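Local structure of farnesyl diphosphate synthase (Rhodobacter capsulatus, 3M0G) at residues 48-58 / 186-197; 30-38 / 109-117. The protein probably catalyses the magnesium-dependent condensation of farnesyl diphosphate with isopentenyl diphosphate to geranylgeranyl diphosphate, the precursor of carotenoids and diterpenes. All coordinates share one frame; numbering follows the deposited sequence.

Contact 1 (48-58 / 186-197); sequences LAIESAAIHGI and AAQAGAILAGAD. Unlike the reference sequence in segment 186-197: Leu193 (reference Ile).
Ala53 and Gly190 meet where helices 48-55 and 186-194 press together: their CA atoms lie 3.4 Å apart, and the axes approach to 6.6 Å at a crossing angle of -38°. A CB on Gly190 would run into the backbone of Ser52 and Ala53, so the crossing depends on the bare glycine, whose CA-H points at Ser52 O. Beside it Ser52 fits as a knob among Ala186, Ala187, Ala189 and Gly190. With chi1 at 63° its OG, placed between backbone N and carbonyl carbon, accepts a bent hydrogen bond from Gly190 N (3.0 Å) and stays close to the carbonyls of its own helix. Packing eases toward the C-terminal ends of the two segments. His56 ND1 donates to Ser52 O (2.9 Å), the acceptor in the ring plane, and this bond holds the imidazole with one face over Ala191 CA. NE2 of His56 reaches a water at 2.8 Å that donates to Asp197 O, a bridge at the more open end. Ile58 CD1 rests on Leu193 CB (3.7 Å), just past the Schellman turn at Gly57. The chemistry thus grades from small residues in near backbone-to-backbone contact, with a buried hydroxyl satisfied inside the interface, to a water-mediated link between the two chain turns.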
loop_
_atom_site.group_PDB
_atom_site.type_symbol
_atom_site.label_atom_id
_atom_site.label_comp_id
_atom_site.label_asym_id
_atom_site.label_seq_id
_atom_site.Cartn_x
_atom_site.Cartn_y
_atom_site.Cartn_z
ATOM N N LEU B 48 -17.378 -8.645 8.435
ATOM C CA LEU B 48 -18.224 -7.663 7.749
ATOM C C LEU B 48 -18.209 -7.743 6.217
ATOM O O LEU B 48 -19.239 -7.482 5.563
ATOM C CB LEU B 48 -17.828 -6.243 8.172
ATOM C CG LEU B 48 -18.191 -5.767 9.584
ATOM C CD1 LEU B 48 -17.579 -4.381 9.766
ATOM C CD2 LEU B 48 -19.676 -5.687 9.756
ATOM N N ALA B 49 -17.068 -8.128 5.662
ATOM C CA ALA B 49 -16.918 -8.294 4.226
ATOM C C ALA B 49 -17.716 -9.504 3.799
ATOM O O ALA B 49 -18.537 -9.435 2.877
ATOM C CB ALA B 49 -15.441 -8.483 3.860
ATOM N N ILE B 50 -17.480 -10.615 4.490
ATOM C CA ILE B 50 -18.164 -11.878 4.167
ATOM C C ILE B 50 -19.673 -11.809 4.394
ATOM O O ILE B 50 -20.476 -12.457 3.668
ATOM C CB ILE B 50 -17.554 -13.057 4.973
ATOM C CG1 ILE B 50 -16.150 -13.379 4.437
ATOM C CG2 ILE B 50 -18.461 -14.304 4.889
ATOM C CD1 ILE B 50 -15.234 -14.172 5.394
ATOM N N GLU B 51 -20.055 -11.082 5.444
ATOM C CA GLU B 51 -21.444 -10.988 5.816
ATOM C C GLU B 51 -22.202 -10.073 4.875
ATOM O O GLU B 51 -23.346 -10.327 4.541
ATOM C CB GLU B 51 -21.586 -10.538 7.264
ATOM C CG GLU B 51 -21.029 -11.535 8.283
ATOM C CD GLU B 51 -21.493 -12.960 8.066
ATOM O OE1 GLU B 51 -22.692 -13.260 8.307
ATOM O OE2 GLU B 51 -20.651 -13.796 7.663
ATOM N N SER B 52 -21.542 -9.014 4.426
ATOM C CA SER B 52 -22.172 -8.075 3.514
ATOM C C SER B 52 -22.229 -8.654 2.110
ATOM O O SER B 52 -23.111 -8.291 1.337
ATOM C CB SER B 52 -21.442 -6.726 3.529
ATOM O OG SER B 52 -20.106 -6.852 3.079
ATOM N N ALA B 53 -21.304 -9.563 1.788
ATOM C CA ALA B 53 -21.358 -10.292 0.518
ATOM C C ALA B 53 -22.535 -11.254 0.538
ATOM O O ALA B 53 -23.314 -11.313 -0.421
ATOM C CB ALA B 53 -20.055 -11.047 0.256
ATOM N N ALA B 54 -22.678 -11.962 1.655
ATOM C CA ALA B 54 -23.788 -12.900 1.845
ATOM C C ALA B 54 -25.165 -12.273 1.609
ATOM O O ALA B 54 -26.037 -12.901 1.012
ATOM C CB ALA B 54 -23.717 -13.496 3.243
ATOM N N ILE B 55 -25.376 -11.063 2.112
ATOM C CA ILE B 55 -26.642 -10.336 1.939
ATOM C C ILE B 55 -26.971 -10.121 0.464
ATOM O O ILE B 55 -28.142 -10.039 0.076
ATOM C CB ILE B 55 -26.616 -8.942 2.626
ATOM C CG1 ILE B 55 -26.483 -9.074 4.142
ATOM C CG2 ILE B 55 -27.883 -8.158 2.304
ATOM C CD1 ILE B 55 -26.123 -7.769 4.803
ATOM N N HIS B 56 -25.925 -10.052 -0.350
ATOM C CA HIS B 56 -26.068 -9.898 -1.796
ATOM C C HIS B 56 -25.952 -11.236 -2.519
ATOM O O HIS B 56 -25.705 -11.291 -3.736
ATOM C CB HIS B 56 -25.048 -8.871 -2.295
ATOM C CG HIS B 56 -25.335 -7.481 -1.828
ATOM N ND1 HIS B 56 -24.897 -6.997 -0.614
ATOM C CD2 HIS B 56 -26.051 -6.480 -2.393
ATOM C CE1 HIS B 56 -25.317 -5.755 -0.458
ATOM N NE2 HIS B 56 -26.026 -5.420 -1.521
ATOM N N GLY B 57 -26.143 -12.313 -1.761
ATOM C CA GLY B 57 -26.171 -13.678 -2.292
ATOM C C GLY B 57 -24.842 -14.222 -2.770
ATOM O O GLY B 57 -24.803 -15.194 -3.529
ATOM N N ILE B 58 -23.751 -13.587 -2.337
ATOM C CA ILE B 58 -22.400 -13.959 -2.755
ATOM C C ILE B 58 -21.760 -14.882 -1.712
ATOM O O ILE B 58 -21.833 -14.605 -0.510
ATOM C CB ILE B 58 -21.528 -12.685 -3.010
ATOM C CG1 ILE B 58 -22.027 -11.949 -4.268
ATOM C CG2 ILE B 58 -20.027 -13.030 -3.130
ATOM C CD1 ILE B 58 -21.341 -10.619 -4.532
ATOM N N ALA B 186 -14.946 -2.649 4.700
ATOM C CA ALA B 186 -15.398 -4.055 4.883
ATOM C C ALA B 186 -16.892 -4.234 4.664
ATOM O O ALA B 186 -17.339 -5.228 4.057
ATOM C CB ALA B 186 -15.019 -4.598 6.283
ATOM N N ALA B 187 -17.666 -3.282 5.183
ATOM C CA ALA B 187 -19.114 -3.350 5.133
ATOM C C ALA B 187 -19.644 -3.151 3.724
ATOM O O ALA B 187 -20.638 -3.736 3.352
ATOM C CB ALA B 187 -19.722 -2.331 6.082
ATOM N N GLN B 188 -18.952 -2.339 2.938
ATOM C CA GLN B 188 -19.374 -2.058 1.581
ATOM C C GLN B 188 -18.893 -3.107 0.597
ATOM O O GLN B 188 -19.370 -3.146 -0.528
ATOM C CB GLN B 188 -18.843 -0.715 1.140
ATOM C CG GLN B 188 -19.490 0.469 1.804
ATOM C CD GLN B 188 -18.889 1.741 1.310
ATOM O OE1 GLN B 188 -19.100 2.113 0.161
ATOM N NE2 GLN B 188 -18.116 2.428 2.167
ATOM N N ALA B 189 -17.932 -3.928 1.018
ATOM C CA ALA B 189 -17.277 -4.888 0.129
ATOM C C ALA B 189 -18.273 -5.856 -0.512
ATOM O O ALA B 189 -18.132 -6.209 -1.678
ATOM C CB ALA B 189 -16.173 -5.654 0.892
ATOM N N GLY B 190 -19.288 -6.266 0.243
ATOM C CA GLY B 190 -20.344 -7.149 -0.307
ATOM C C GLY B 190 -21.172 -6.461 -1.390
ATOM O O GLY B 190 -21.499 -7.071 -2.413
ATOM N N ALA B 191 -21.493 -5.186 -1.177
ATOM C CA ALA B 191 -22.202 -4.399 -2.188
ATOM C C ALA B 191 -21.335 -4.141 -3.440
ATOM O O ALA B 191 -21.844 -4.225 -4.558
ATOM C CB ALA B 191 -22.725 -3.111 -1.598
ATOM N N ILE B 192 -20.042 -3.837 -3.253
ATOM C CA ILE B 192 -19.095 -3.674 -4.385
ATOM C C ILE B 192 -19.053 -4.912 -5.276
ATOM O O ILE B 192 -19.171 -4.796 -6.502
ATOM C CB ILE B 192 -17.657 -3.278 -3.916
ATOM C CG1 ILE B 192 -17.705 -1.912 -3.233
ATOM C CG2 ILE B 192 -16.638 -3.272 -5.104
ATOM C CD1 ILE B 192 -16.500 -1.570 -2.341
ATOM N N LEU B 193 -18.920 -6.091 -4.665
ATOM C CA LEU B 193 -18.804 -7.335 -5.409
ATOM C C LEU B 193 -20.116 -7.737 -6.094
ATOM O O LEU B 193 -20.103 -8.554 -7.009
ATOM C CB LEU B 193 -18.291 -8.486 -4.517
ATOM C CG LEU B 193 -16.952 -8.373 -3.768
ATOM C CD1 LEU B 193 -16.682 -9.640 -2.951
ATOM C CD2 LEU B 193 -15.762 -8.053 -4.680
ATOM N N ALA B 194 -21.236 -7.160 -5.653
ATOM C CA ALA B 194 -22.538 -7.452 -6.249
ATOM C C ALA B 194 -22.962 -6.370 -7.243
ATOM O O ALA B 194 -23.991 -6.496 -7.876
ATOM C CB ALA B 194 -23.602 -7.608 -5.154
ATOM N N GLY B 195 -22.162 -5.315 -7.372
ATOM C CA GLY B 195 -22.509 -4.158 -8.200
ATOM C C GLY B 195 -23.782 -3.440 -7.764
ATOM O O GLY B 195 -24.500 -2.869 -8.598
ATOM N N ALA B 196 -24.059 -3.460 -6.459
ATOM C CA ALA B 196 -25.320 -2.954 -5.926
ATOM C C ALA B 196 -25.154 -1.661 -5.137
ATOM O O ALA B 196 -24.028 -1.175 -4.950
ATOM C CB ALA B 196 -25.990 -4.021 -5.073
ATOM N N ASP B 197 -26.279 -1.106 -4.692
ATOM C CA ASP B 197 -26.322 0.087 -3.847
ATOM C C ASP B 197 -25.405 -0.086 -2.638
ATOM O O ASP B 197 -25.537 -1.057 -1.895
ATOM C CB ASP B 197 -27.762 0.329 -3.368
ATOM C CG ASP B 197 -28.036 1.783 -2.987
ATOM O OD1 ASP B 197 -27.095 2.534 -2.669
ATOM O OD2 ASP B 197 -29.222 2.176 -2.999
HETATM O O HOH W 1 -27.390 -2.959 -1.804
#

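Contact 2 (30-38 / 109-117); sequences LRDAMAYAA and LAGDALQTL
Met34, present as selenomethionine, pushes its side chain into a hole formed by Ala110, Ala113, Leu114 and Leu117 of helix 109-117. The chain runs out extended and then bends at chi3 (66°), which lays SE against Ala113 CB (3.7 Å) and turns CE over Ala113 O and toward Leu117 CD2 (4.1 Å). Leu114 closes another side of the hole: its CD2 lies 4.0 Å from Met34 CE, while CD1 reaches across to Ala37 CB (3.9 Å). Cutting Leu114 back to an alanine is likely to cost Ala37 its partner on helix 109-117 and leave the Met34 methyl freer to turn. Next to Met34, Ala33 CB touches Ala110 CB at 3.8 Å, and one turn earlier Leu30 CD1 comes down on Leu109 O (3.5 Å). The small side chains of Ala110 and Ala113 let these longer chains lie close across axes inclined at 70°. Further out, Tyr76 of helix 60-81 packs on Leu114, and Ile22 of helix 3-23 on Leu117. The far side of helix 109-117 faces the second subunit, where Asp112 OD2 is hydrogen-bonded to His80 ND1 of that neighbouring chain, and Ala146 of the same neighbour reaches Met34. No hydrogen bond crosses between the two segments, which implies that shape and apolar burial alone join them, next to the second subunit.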
loop_
_atom_site.group_PDB
_atom_site.type_symbol
_atom_site.label_atom_id
_atom_site.label_comp_id
_atom_site.label_asym_id
_atom_site.label_seq_id
_atom_site.Cartn_x
_atom_site.Cartn_y
_atom_site.Cartn_z
ATOM N N LEU B 30 11.083 -11.724 6.561
ATOM C CA LEU B 30 9.995 -10.877 6.082
ATOM C C LEU B 30 8.682 -11.657 5.978
ATOM O O LEU B 30 7.649 -11.166 6.428
ATOM C CB LEU B 30 10.344 -10.205 4.745
ATOM C CG LEU B 30 9.221 -9.454 4.000
ATOM C CD1 LEU B 30 8.868 -8.083 4.612
ATOM C CD2 LEU B 30 9.548 -9.298 2.519
ATOM N N ARG B 31 8.722 -12.870 5.416
ATOM C CA ARG B 31 7.509 -13.709 5.357
ATOM C C ARG B 31 7.002 -14.183 6.728
ATOM O O ARG B 31 5.788 -14.150 6.990
ATOM C CB ARG B 31 7.673 -14.904 4.423
ATOM C CG ARG B 31 6.376 -15.696 4.246
ATOM C CD ARG B 31 6.579 -16.880 3.332
ATOM N NE ARG B 31 7.237 -17.973 4.045
ATOM C CZ ARG B 31 7.717 -19.063 3.467
ATOM N NH1 ARG B 31 7.632 -19.216 2.156
ATOM N NH2 ARG B 31 8.296 -19.995 4.211
ATOM N N ASP B 32 7.922 -14.627 7.586
ATOM C CA ASP B 32 7.591 -15.018 8.968
ATOM C C ASP B 32 6.946 -13.879 9.760
ATOM O O ASP B 32 5.969 -14.091 10.487
ATOM C CB ASP B 32 8.842 -15.487 9.713
ATOM C CG ASP B 32 9.579 -16.584 8.982
ATOM O OD1 ASP B 32 8.923 -17.382 8.275
ATOM O OD2 ASP B 32 10.816 -16.641 9.112
ATOM N N ALA B 33 7.522 -12.687 9.637
ATOM C CA ALA B 33 7.001 -11.496 10.288
ATOM C C ALA B 33 5.582 -11.180 9.817
ATOM O O ALA B 33 4.700 -10.902 10.634
ATOM C CB ALA B 33 7.941 -10.305 10.055
HETATM N N MSE B 34 5.368 -11.239 8.504
HETATM C CA MSE B 34 4.042 -10.992 7.918
HETATM C C MSE B 34 3.055 -12.041 8.423
HETATM O O MSE B 34 1.962 -11.713 8.886
HETATM C CB MSE B 34 4.096 -11.050 6.385
HETATM C CG MSE B 34 5.033 -10.030 5.754
HETATM SE SE MSE B 34 5.227 -10.272 3.824
HETATM C CE MSE B 34 3.392 -9.841 3.300
ATOM N N ALA B 35 3.457 -13.308 8.331
ATOM C CA ALA B 35 2.630 -14.429 8.776
ATOM C C ALA B 35 2.225 -14.248 10.243
ATOM O O ALA B 35 1.053 -14.430 10.610
ATOM C CB ALA B 35 3.374 -15.756 8.569
ATOM N N TYR B 36 3.199 -13.856 11.062
ATOM C CA TYR B 36 2.998 -13.622 12.508
ATOM C C TYR B 36 1.999 -12.482 12.745
ATOM O O TYR B 36 1.107 -12.597 13.579
ATOM C CB TYR B 36 4.352 -13.320 13.155
ATOM C CG TYR B 36 4.355 -13.107 14.651
ATOM C CD1 TYR B 36 4.471 -14.191 15.528
ATOM C CD2 TYR B 36 4.288 -11.815 15.195
ATOM C CE1 TYR B 36 4.477 -14.000 16.900
ATOM C CE2 TYR B 36 4.296 -11.614 16.573
ATOM C CZ TYR B 36 4.394 -12.710 17.413
ATOM O OH TYR B 36 4.413 -12.523 18.768
ATOM N N ALA B 37 2.139 -11.400 11.975
ATOM C CA ALA B 37 1.302 -10.196 12.136
ATOM C C ALA B 37 -0.135 -10.442 11.726
ATOM O O ALA B 37 -1.057 -9.877 12.307
ATOM C CB ALA B 37 1.873 -9.053 11.348
ATOM N N ALA B 38 -0.318 -11.310 10.739
ATOM C CA ALA B 38 -1.638 -11.614 10.207
ATOM C C ALA B 38 -2.350 -12.774 10.905
ATOM O O ALA B 38 -3.471 -13.099 10.546
ATOM C CB ALA B 38 -1.536 -11.861 8.695
ATOM N N LEU B 109 9.133 -3.113 7.168
ATOM C CA LEU B 109 9.080 -3.857 5.925
ATOM C C LEU B 109 7.898 -4.821 5.864
ATOM O O LEU B 109 7.246 -4.941 4.822
ATOM C CB LEU B 109 10.411 -4.571 5.666
ATOM C CG LEU B 109 11.606 -3.663 5.375
ATOM C CD1 LEU B 109 12.764 -4.550 5.032
ATOM C CD2 LEU B 109 11.347 -2.679 4.200
ATOM N N ALA B 110 7.586 -5.450 6.988
ATOM C CA ALA B 110 6.486 -6.419 7.016
ATOM C C ALA B 110 5.131 -5.715 6.860
ATOM O O ALA B 110 4.231 -6.208 6.165
ATOM C CB ALA B 110 6.554 -7.278 8.274
ATOM N N GLY B 111 4.982 -4.567 7.503
ATOM C CA GLY B 111 3.776 -3.741 7.275
ATOM C C GLY B 111 3.690 -3.218 5.841
ATOM O O GLY B 111 2.616 -3.160 5.270
ATOM N N ASP B 112 4.820 -2.816 5.269
ATOM C CA ASP B 112 4.847 -2.346 3.885
ATOM C C ASP B 112 4.330 -3.443 2.935
ATOM O O ASP B 112 3.503 -3.179 2.051
ATOM C CB ASP B 112 6.235 -1.861 3.471
ATOM C CG ASP B 112 6.604 -0.503 4.071
ATOM O OD1 ASP B 112 5.750 0.229 4.647
ATOM O OD2 ASP B 112 7.786 -0.158 3.958
ATOM N N ALA B 113 4.781 -4.681 3.145
ATOM C CA ALA B 113 4.413 -5.777 2.249
ATOM C C ALA B 113 3.024 -6.310 2.554
ATOM O O ALA B 113 2.363 -6.903 1.691
ATOM C CB ALA B 113 5.470 -6.890 2.303
ATOM N N LEU B 114 2.555 -6.109 3.789
ATOM C CA LEU B 114 1.204 -6.508 4.092
ATOM C C LEU B 114 0.208 -5.564 3.419
ATOM O O LEU B 114 -0.858 -5.995 3.015
ATOM C CB LEU B 114 0.959 -6.594 5.594
ATOM C CG LEU B 114 1.460 -7.903 6.218
ATOM C CD1 LEU B 114 1.626 -7.686 7.721
ATOM C CD2 LEU B 114 0.492 -9.043 5.923
ATOM N N GLN B 115 0.568 -4.286 3.285
ATOM C CA GLN B 115 -0.316 -3.345 2.551
ATOM C C GLN B 115 -0.334 -3.669 1.058
ATOM O O GLN B 115 -1.395 -3.606 0.409
ATOM C CB GLN B 115 0.066 -1.876 2.785
ATOM C CG GLN B 115 -0.658 -0.958 1.767
ATOM C CD GLN B 115 -0.550 0.527 2.040
ATOM O OE1 GLN B 115 -1.315 1.324 1.469
ATOM N NE2 GLN B 115 0.380 0.910 2.904
ATOM N N THR B 116 0.827 -4.050 0.532
ATOM C CA THR B 116 0.955 -4.499 -0.851
ATOM C C THR B 116 0.173 -5.791 -1.068
ATOM O O THR B 116 -0.490 -5.959 -2.086
ATOM C CB THR B 116 2.451 -4.748 -1.244
ATOM O OG1 THR B 116 3.234 -3.597 -0.920
ATOM C CG2 THR B 116 2.558 -4.990 -2.737
ATOM N N LEU B 117 0.259 -6.708 -0.107
ATOM C CA LEU B 117 -0.514 -7.952 -0.174
ATOM C C LEU B 117 -2.025 -7.703 -0.240
ATOM O O LEU B 117 -2.730 -8.369 -1.041
ATOM C CB LEU B 117 -0.174 -8.893 1.007
ATOM C CG LEU B 117 -0.719 -10.330 0.932
ATOM C CD1 LEU B 117 -0.129 -11.085 -0.273
ATOM C CD2 LEU B 117 -0.371 -11.089 2.207
#

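In the fold
Contacts 1 and 2 lie in separate parts of the all-helical prenyltransferase fold, their centres about 26 Å apart and their nearest atoms about 13 Å apart. Their segments alternate along the chain: helix 29-37 of contact 2 is followed directly by helix 44-55 of contact 1, while helices 104-121 and 168-194 supply the later partners. Helix 3-23 touches segments of both. The second subunit reaches contact 2 but not contact 1. In this family the allylic diphosphate binds through magnesium at two aspartate-rich motifs, which probably lie near the C-terminal ends of helices 60-81 and 199-219. Helix 199-219 packs on contact 1 (Tyr204 on Leu48) and helix 60-81 on contact 2 (Val79 on Ala37), so each contact borders a probable motif helix without containing a motif.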